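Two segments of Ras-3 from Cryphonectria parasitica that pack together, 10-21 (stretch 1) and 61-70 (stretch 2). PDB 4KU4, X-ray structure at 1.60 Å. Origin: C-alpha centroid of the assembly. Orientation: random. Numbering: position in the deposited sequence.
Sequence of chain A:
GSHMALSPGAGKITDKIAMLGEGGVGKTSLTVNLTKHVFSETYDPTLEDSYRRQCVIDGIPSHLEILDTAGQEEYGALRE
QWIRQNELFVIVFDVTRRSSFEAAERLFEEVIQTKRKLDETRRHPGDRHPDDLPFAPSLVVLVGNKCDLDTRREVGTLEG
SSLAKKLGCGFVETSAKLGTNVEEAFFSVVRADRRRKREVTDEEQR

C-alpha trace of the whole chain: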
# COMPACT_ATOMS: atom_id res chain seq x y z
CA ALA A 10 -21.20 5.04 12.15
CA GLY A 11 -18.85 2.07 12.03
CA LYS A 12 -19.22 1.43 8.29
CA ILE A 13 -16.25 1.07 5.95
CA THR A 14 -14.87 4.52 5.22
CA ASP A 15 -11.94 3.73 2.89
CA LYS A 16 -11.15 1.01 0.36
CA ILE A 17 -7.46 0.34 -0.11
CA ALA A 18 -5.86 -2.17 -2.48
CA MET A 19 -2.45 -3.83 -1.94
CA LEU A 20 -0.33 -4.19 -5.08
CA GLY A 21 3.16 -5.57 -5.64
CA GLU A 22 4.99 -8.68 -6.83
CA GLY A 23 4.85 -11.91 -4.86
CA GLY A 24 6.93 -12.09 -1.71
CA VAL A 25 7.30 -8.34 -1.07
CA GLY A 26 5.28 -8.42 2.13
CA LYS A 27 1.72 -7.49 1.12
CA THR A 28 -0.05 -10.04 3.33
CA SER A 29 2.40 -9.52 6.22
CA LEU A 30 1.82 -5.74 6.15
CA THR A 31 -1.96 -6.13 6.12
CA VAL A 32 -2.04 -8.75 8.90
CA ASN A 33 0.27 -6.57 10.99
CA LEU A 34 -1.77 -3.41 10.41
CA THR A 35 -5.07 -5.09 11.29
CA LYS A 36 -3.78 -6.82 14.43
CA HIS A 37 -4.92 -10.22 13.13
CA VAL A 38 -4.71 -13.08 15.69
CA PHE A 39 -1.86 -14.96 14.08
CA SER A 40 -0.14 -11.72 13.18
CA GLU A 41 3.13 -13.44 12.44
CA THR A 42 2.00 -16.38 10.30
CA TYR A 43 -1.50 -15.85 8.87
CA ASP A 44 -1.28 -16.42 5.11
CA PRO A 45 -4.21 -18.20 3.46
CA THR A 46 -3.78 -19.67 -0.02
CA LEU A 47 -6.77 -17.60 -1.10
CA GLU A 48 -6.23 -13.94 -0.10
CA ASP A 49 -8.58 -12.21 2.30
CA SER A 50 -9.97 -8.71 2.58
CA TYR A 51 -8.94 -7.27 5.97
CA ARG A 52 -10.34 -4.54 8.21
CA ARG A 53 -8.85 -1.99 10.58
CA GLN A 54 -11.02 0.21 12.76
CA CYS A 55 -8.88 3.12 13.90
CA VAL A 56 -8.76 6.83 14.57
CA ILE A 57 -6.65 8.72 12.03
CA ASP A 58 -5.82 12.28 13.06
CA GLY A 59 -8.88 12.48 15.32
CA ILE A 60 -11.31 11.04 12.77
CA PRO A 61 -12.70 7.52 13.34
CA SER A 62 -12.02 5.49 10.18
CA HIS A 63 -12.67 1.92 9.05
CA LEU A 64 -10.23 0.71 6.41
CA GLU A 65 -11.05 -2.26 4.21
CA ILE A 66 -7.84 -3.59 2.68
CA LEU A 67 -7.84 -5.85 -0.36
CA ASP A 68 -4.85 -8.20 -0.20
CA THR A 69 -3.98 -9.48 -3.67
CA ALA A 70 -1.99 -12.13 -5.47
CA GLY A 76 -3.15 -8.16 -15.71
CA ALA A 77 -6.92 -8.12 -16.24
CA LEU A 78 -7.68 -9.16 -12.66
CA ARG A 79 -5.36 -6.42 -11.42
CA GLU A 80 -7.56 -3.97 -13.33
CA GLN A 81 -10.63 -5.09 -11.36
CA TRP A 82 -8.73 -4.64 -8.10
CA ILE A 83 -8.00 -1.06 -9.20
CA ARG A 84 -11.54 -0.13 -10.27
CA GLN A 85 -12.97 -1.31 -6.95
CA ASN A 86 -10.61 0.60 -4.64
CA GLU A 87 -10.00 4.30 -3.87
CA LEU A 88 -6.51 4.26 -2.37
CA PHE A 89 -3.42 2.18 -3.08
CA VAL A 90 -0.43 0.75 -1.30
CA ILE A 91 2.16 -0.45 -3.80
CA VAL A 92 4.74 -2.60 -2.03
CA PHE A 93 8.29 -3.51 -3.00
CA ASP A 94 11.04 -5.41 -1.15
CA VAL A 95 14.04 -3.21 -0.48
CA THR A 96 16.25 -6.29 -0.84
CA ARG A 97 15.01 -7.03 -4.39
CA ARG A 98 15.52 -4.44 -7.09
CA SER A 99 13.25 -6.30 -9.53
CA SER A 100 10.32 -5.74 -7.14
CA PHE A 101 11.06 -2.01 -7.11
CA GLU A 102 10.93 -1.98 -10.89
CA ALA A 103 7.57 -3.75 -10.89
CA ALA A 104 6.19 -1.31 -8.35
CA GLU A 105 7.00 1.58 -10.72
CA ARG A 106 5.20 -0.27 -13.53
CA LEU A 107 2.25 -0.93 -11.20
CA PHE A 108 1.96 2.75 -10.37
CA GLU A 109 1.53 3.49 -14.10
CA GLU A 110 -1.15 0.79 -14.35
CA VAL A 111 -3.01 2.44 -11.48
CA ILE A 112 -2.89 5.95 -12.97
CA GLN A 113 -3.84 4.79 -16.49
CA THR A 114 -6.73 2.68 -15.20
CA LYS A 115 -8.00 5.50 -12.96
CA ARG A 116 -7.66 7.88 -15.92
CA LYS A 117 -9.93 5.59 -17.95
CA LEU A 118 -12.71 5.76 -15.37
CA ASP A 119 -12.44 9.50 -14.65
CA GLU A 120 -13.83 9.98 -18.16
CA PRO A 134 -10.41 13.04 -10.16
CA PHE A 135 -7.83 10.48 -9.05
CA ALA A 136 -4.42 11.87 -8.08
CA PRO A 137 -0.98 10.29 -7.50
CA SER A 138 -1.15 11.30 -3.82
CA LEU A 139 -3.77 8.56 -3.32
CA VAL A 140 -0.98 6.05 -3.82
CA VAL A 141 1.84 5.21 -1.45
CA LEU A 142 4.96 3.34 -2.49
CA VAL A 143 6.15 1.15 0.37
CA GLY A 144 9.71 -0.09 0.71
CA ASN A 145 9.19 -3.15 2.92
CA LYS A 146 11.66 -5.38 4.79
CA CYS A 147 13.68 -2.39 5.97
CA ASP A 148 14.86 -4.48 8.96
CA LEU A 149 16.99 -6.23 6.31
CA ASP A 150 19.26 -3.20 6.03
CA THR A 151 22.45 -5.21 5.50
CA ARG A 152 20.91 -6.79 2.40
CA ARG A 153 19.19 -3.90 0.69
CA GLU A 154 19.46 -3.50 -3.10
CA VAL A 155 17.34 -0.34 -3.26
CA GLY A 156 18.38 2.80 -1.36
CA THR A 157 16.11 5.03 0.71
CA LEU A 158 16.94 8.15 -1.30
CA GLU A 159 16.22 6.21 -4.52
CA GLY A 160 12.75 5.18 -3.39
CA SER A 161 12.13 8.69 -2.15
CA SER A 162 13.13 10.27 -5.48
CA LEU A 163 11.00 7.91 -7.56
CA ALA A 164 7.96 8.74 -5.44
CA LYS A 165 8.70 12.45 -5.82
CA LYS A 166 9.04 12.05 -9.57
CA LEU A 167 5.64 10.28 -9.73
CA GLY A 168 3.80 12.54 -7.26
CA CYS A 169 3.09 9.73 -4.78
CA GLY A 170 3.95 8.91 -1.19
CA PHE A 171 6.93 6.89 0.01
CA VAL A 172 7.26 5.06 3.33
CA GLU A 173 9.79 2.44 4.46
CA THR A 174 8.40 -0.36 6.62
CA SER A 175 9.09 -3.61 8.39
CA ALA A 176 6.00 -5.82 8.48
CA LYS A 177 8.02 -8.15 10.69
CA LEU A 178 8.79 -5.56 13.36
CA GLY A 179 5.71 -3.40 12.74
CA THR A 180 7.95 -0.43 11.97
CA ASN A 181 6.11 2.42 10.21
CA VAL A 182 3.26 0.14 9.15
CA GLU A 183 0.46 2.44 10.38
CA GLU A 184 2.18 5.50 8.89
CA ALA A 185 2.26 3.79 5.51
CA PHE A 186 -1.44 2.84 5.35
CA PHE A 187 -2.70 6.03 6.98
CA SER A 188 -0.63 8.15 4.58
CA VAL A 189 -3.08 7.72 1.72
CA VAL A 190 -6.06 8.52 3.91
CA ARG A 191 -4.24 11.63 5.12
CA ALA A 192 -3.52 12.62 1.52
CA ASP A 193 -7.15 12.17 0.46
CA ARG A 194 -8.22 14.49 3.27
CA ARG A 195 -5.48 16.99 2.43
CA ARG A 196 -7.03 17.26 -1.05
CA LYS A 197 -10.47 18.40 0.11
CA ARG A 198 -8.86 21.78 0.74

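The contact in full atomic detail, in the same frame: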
# COMPACT_ATOMS: atom_id res chain seq x y z
N ALA A 10 -22.41 5.21 11.36
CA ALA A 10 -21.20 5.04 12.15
C ALA A 10 -20.74 3.59 12.12
O ALA A 10 -21.56 2.68 12.19
CB ALA A 10 -21.42 5.50 13.58
N GLY A 11 -19.44 3.40 11.99
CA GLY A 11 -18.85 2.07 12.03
C GLY A 11 -18.66 1.43 10.66
O GLY A 11 -17.93 0.46 10.53
N LYS A 12 -19.34 1.96 9.65
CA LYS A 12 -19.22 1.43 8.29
C LYS A 12 -17.83 1.67 7.70
O LYS A 12 -17.06 2.49 8.19
CB LYS A 12 -20.29 2.05 7.37
CG LYS A 12 -21.72 1.70 7.78
CD LYS A 12 -21.90 0.21 7.95
CE LYS A 12 -23.35 -0.19 8.24
NZ LYS A 12 -23.85 0.37 9.52
N ILE A 13 -17.50 0.90 6.67
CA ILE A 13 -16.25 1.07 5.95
C ILE A 13 -16.16 2.49 5.42
O ILE A 13 -17.10 2.98 4.80
CB ILE A 13 -16.17 0.06 4.79
CG1 ILE A 13 -16.13 -1.35 5.36
CG2 ILE A 13 -14.94 0.32 3.93
CD1 ILE A 13 -15.03 -1.55 6.38
N THR A 14 -15.04 3.15 5.68
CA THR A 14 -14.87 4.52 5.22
C THR A 14 -13.89 4.63 4.04
O THR A 14 -13.98 5.57 3.25
CB THR A 14 -14.36 5.41 6.36
OG1 THR A 14 -13.10 4.92 6.81
CG2 THR A 14 -15.35 5.37 7.51
N ASP A 15 -12.98 3.67 3.93
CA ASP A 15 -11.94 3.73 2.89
C ASP A 15 -11.57 2.36 2.34
O ASP A 15 -11.31 1.43 3.09
CB ASP A 15 -10.69 4.40 3.45
CG ASP A 15 -10.94 5.84 3.85
OD1 ASP A 15 -10.93 6.71 2.94
OD2 ASP A 15 -11.11 6.09 5.06
N LYS A 16 -11.50 2.27 1.01
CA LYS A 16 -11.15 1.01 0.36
C LYS A 16 -9.76 1.11 -0.22
O LYS A 16 -9.51 1.88 -1.14
CB LYS A 16 -12.16 0.69 -0.76
CG LYS A 16 -13.54 0.27 -0.26
CD LYS A 16 -14.59 0.57 -1.31
CE LYS A 16 -15.95 -0.02 -0.95
NZ LYS A 16 -17.06 0.60 -1.76
N ILE A 17 -8.84 0.33 0.33
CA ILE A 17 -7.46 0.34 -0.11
C ILE A 17 -7.09 -0.99 -0.76
O ILE A 17 -7.43 -2.06 -0.23
CB ILE A 17 -6.52 0.53 1.09
CG1 ILE A 17 -6.96 1.73 1.93
CG2 ILE A 17 -5.11 0.67 0.61
CD1 ILE A 17 -6.15 1.92 3.19
N ALA A 18 -6.39 -0.94 -1.89
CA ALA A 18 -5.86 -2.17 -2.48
C ALA A 18 -4.33 -2.29 -2.29
O ALA A 18 -3.60 -1.33 -2.46
CB ALA A 18 -6.26 -2.29 -3.97
N MET A 19 -3.88 -3.49 -1.91
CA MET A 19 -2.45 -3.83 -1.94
C MET A 19 -2.04 -4.27 -3.33
O MET A 19 -2.71 -5.08 -3.94
CB MET A 19 -2.16 -4.97 -0.98
CG MET A 19 -2.73 -4.75 0.39
SD MET A 19 -1.96 -3.36 1.22
CE MET A 19 -0.31 -3.99 1.47
N LEU A 20 -0.95 -3.71 -3.83
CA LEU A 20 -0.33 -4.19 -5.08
C LEU A 20 1.16 -4.41 -4.86
O LEU A 20 1.75 -3.86 -3.93
CB LEU A 20 -0.56 -3.18 -6.21
CG LEU A 20 -2.00 -2.85 -6.58
CD1 LEU A 20 -2.08 -1.61 -7.50
CD2 LEU A 20 -2.68 -4.06 -7.21
N GLY A 21 1.76 -5.21 -5.74
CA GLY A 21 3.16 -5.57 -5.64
C GLY A 21 3.42 -7.02 -6.06
O GLY A 21 2.52 -7.85 -6.01
N PRO A 61 -12.49 8.97 13.39
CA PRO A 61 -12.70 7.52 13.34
C PRO A 61 -12.83 7.06 11.90
O PRO A 61 -13.61 7.66 11.14
CB PRO A 61 -14.04 7.33 14.06
CG PRO A 61 -14.15 8.53 14.97
CD PRO A 61 -13.55 9.65 14.16
N SER A 62 -12.07 6.03 11.54
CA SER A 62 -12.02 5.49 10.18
C SER A 62 -12.10 3.97 10.23
O SER A 62 -11.73 3.36 11.23
CB SER A 62 -10.73 5.91 9.48
OG SER A 62 -10.47 7.30 9.68
N HIS A 63 -12.58 3.37 9.15
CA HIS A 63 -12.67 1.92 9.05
C HIS A 63 -12.14 1.53 7.68
O HIS A 63 -12.80 1.71 6.67
CB HIS A 63 -14.12 1.45 9.25
CG HIS A 63 -14.26 -0.02 9.49
ND1 HIS A 63 -15.45 -0.60 9.87
CD2 HIS A 63 -13.36 -1.03 9.42
CE1 HIS A 63 -15.28 -1.90 10.03
NE2 HIS A 63 -14.02 -2.19 9.76
N LEU A 64 -10.91 1.03 7.66
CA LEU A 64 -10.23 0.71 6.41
C LEU A 64 -10.56 -0.72 6.02
O LEU A 64 -10.55 -1.62 6.86
CB LEU A 64 -8.72 0.87 6.59
CG LEU A 64 -8.23 2.13 7.31
CD1 LEU A 64 -6.70 2.19 7.40
CD2 LEU A 64 -8.78 3.37 6.62
N GLU A 65 -10.89 -0.92 4.75
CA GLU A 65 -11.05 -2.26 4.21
C GLU A 65 -9.91 -2.45 3.22
O GLU A 65 -9.79 -1.71 2.24
CB GLU A 65 -12.41 -2.41 3.52
CG GLU A 65 -12.72 -3.82 3.02
CD GLU A 65 -14.20 -4.02 2.79
OE1 GLU A 65 -14.81 -4.84 3.51
OE2 GLU A 65 -14.77 -3.33 1.92
N ILE A 66 -9.05 -3.43 3.49
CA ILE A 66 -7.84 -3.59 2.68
C ILE A 66 -7.92 -4.88 1.88
O ILE A 66 -8.00 -5.97 2.44
CB ILE A 66 -6.58 -3.59 3.57
CG1 ILE A 66 -6.47 -2.27 4.33
CG2 ILE A 66 -5.32 -3.79 2.74
CD1 ILE A 66 -6.27 -2.44 5.79
N LEU A 67 -7.90 -4.72 0.56
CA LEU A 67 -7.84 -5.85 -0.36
C LEU A 67 -6.41 -6.37 -0.53
O LEU A 67 -5.56 -5.71 -1.14
CB LEU A 67 -8.43 -5.46 -1.71
CG LEU A 67 -8.58 -6.62 -2.69
CD1 LEU A 67 -9.64 -7.60 -2.23
CD2 LEU A 67 -8.88 -6.10 -4.09
N ASP A 68 -6.13 -7.54 0.02
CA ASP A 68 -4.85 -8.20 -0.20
C ASP A 68 -5.01 -8.88 -1.55
O ASP A 68 -6.12 -9.27 -1.92
CB ASP A 68 -4.59 -9.23 0.92
CG ASP A 68 -3.18 -9.78 0.91
OD1 ASP A 68 -2.33 -9.26 0.17
OD2 ASP A 68 -2.91 -10.75 1.65
N THR A 69 -3.92 -8.97 -2.30
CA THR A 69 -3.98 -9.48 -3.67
C THR A 69 -2.83 -10.42 -3.97
O THR A 69 -1.80 -10.41 -3.30
CB THR A 69 -3.92 -8.35 -4.72
OG1 THR A 69 -2.66 -7.67 -4.62
CG2 THR A 69 -5.07 -7.34 -4.52
N ALA A 70 -3.01 -11.21 -5.02
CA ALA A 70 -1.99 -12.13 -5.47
C ALA A 70 -2.56 -12.90 -6.66
O ALA A 70 -3.75 -13.17 -6.71
CB ALA A 70 -1.62 -13.09 -4.37
O HOH W 1 -0.73 -7.98 -6.57

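The frame of this contact is a parallel pairing of two strands, their N-to-C directions 26° apart. Its hydrogen bonds follow the parallel rule, in which one residue of a strand reaches with N and O to two residues of its neighbour. Ile17 plays that part in the middle: its N donates to Glu65 O at 3.0 Å, and its O accepts from Leu67 N at 2.8 Å. The ladder continues with Glu65 N to Asp15 O at 2.9 Å and Met19 N to Leu67 O at 2.9 Å, all close to linear. Three of these carbonyls, Asp15 O, Glu65 O and Ile17 O, also receive CA-H contacts, as between Ile66 CA and Ile17 O at 3.3 Å, so each strand fits closely against its neighbour's edge.

At both ends of the ladder, threonine hydroxyls extend the backbone pairing. Thr14 N donates to His63 O at 2.8 Å, a carbonyl that Asp15 N reaches only weakly, at 3.4 Å. In return His63 N donates to Thr14 OG1 at 2.9 Å, so a side-chain oxygen takes the place a backbone carbonyl would fill. That hydroxyl spends its own proton within the stretch, on Asp15 OD2, 2.9 Å from Thr14 OG1. At the other end Thr69 OG1 donates to Met19 O at 2.7 Å and accepts from a water, its oxygen 2.8 Å from Thr69 OG1, which also makes a weak bond to Gly21 O.

His63 is held by its ring as well as its backbone. At the ring edge, His63 ND1 donates to Gly11 O at 2.8 Å and 167°, which places a proton on that nitrogen. Over one face lies a methyl of Ile13, CD1, 3.4 Å from the ring centroid of His63 and 5° off the normal, a well-centred CH-pi contact. Gly11 itself has phi/psi of 94/-17, where a CB would jam against the preceding carbonyl; the backbone alone accounts for glycine here.

Apolar packing follows the alternation of the strands. Ile17 shares a sheet face with Leu64 and Ile66, and touches both: Ile17 CD1 lies 4.3 Å from Leu64 CD1, and Ile17 CB is 4.3 Å from Ile66 CG1. Met19 adds a tighter contact, its CG 3.6 Å from Ile66 CG2. The other face bears Lys16, Ala18, Glu65 and Leu67. Ala18 CB and Leu67 CB stand 4.5 Å apart, while Lys16 turns its end away and forms no salt bridge with Glu65, whose CB instead packs 3.7 Å from Ile13 CG2.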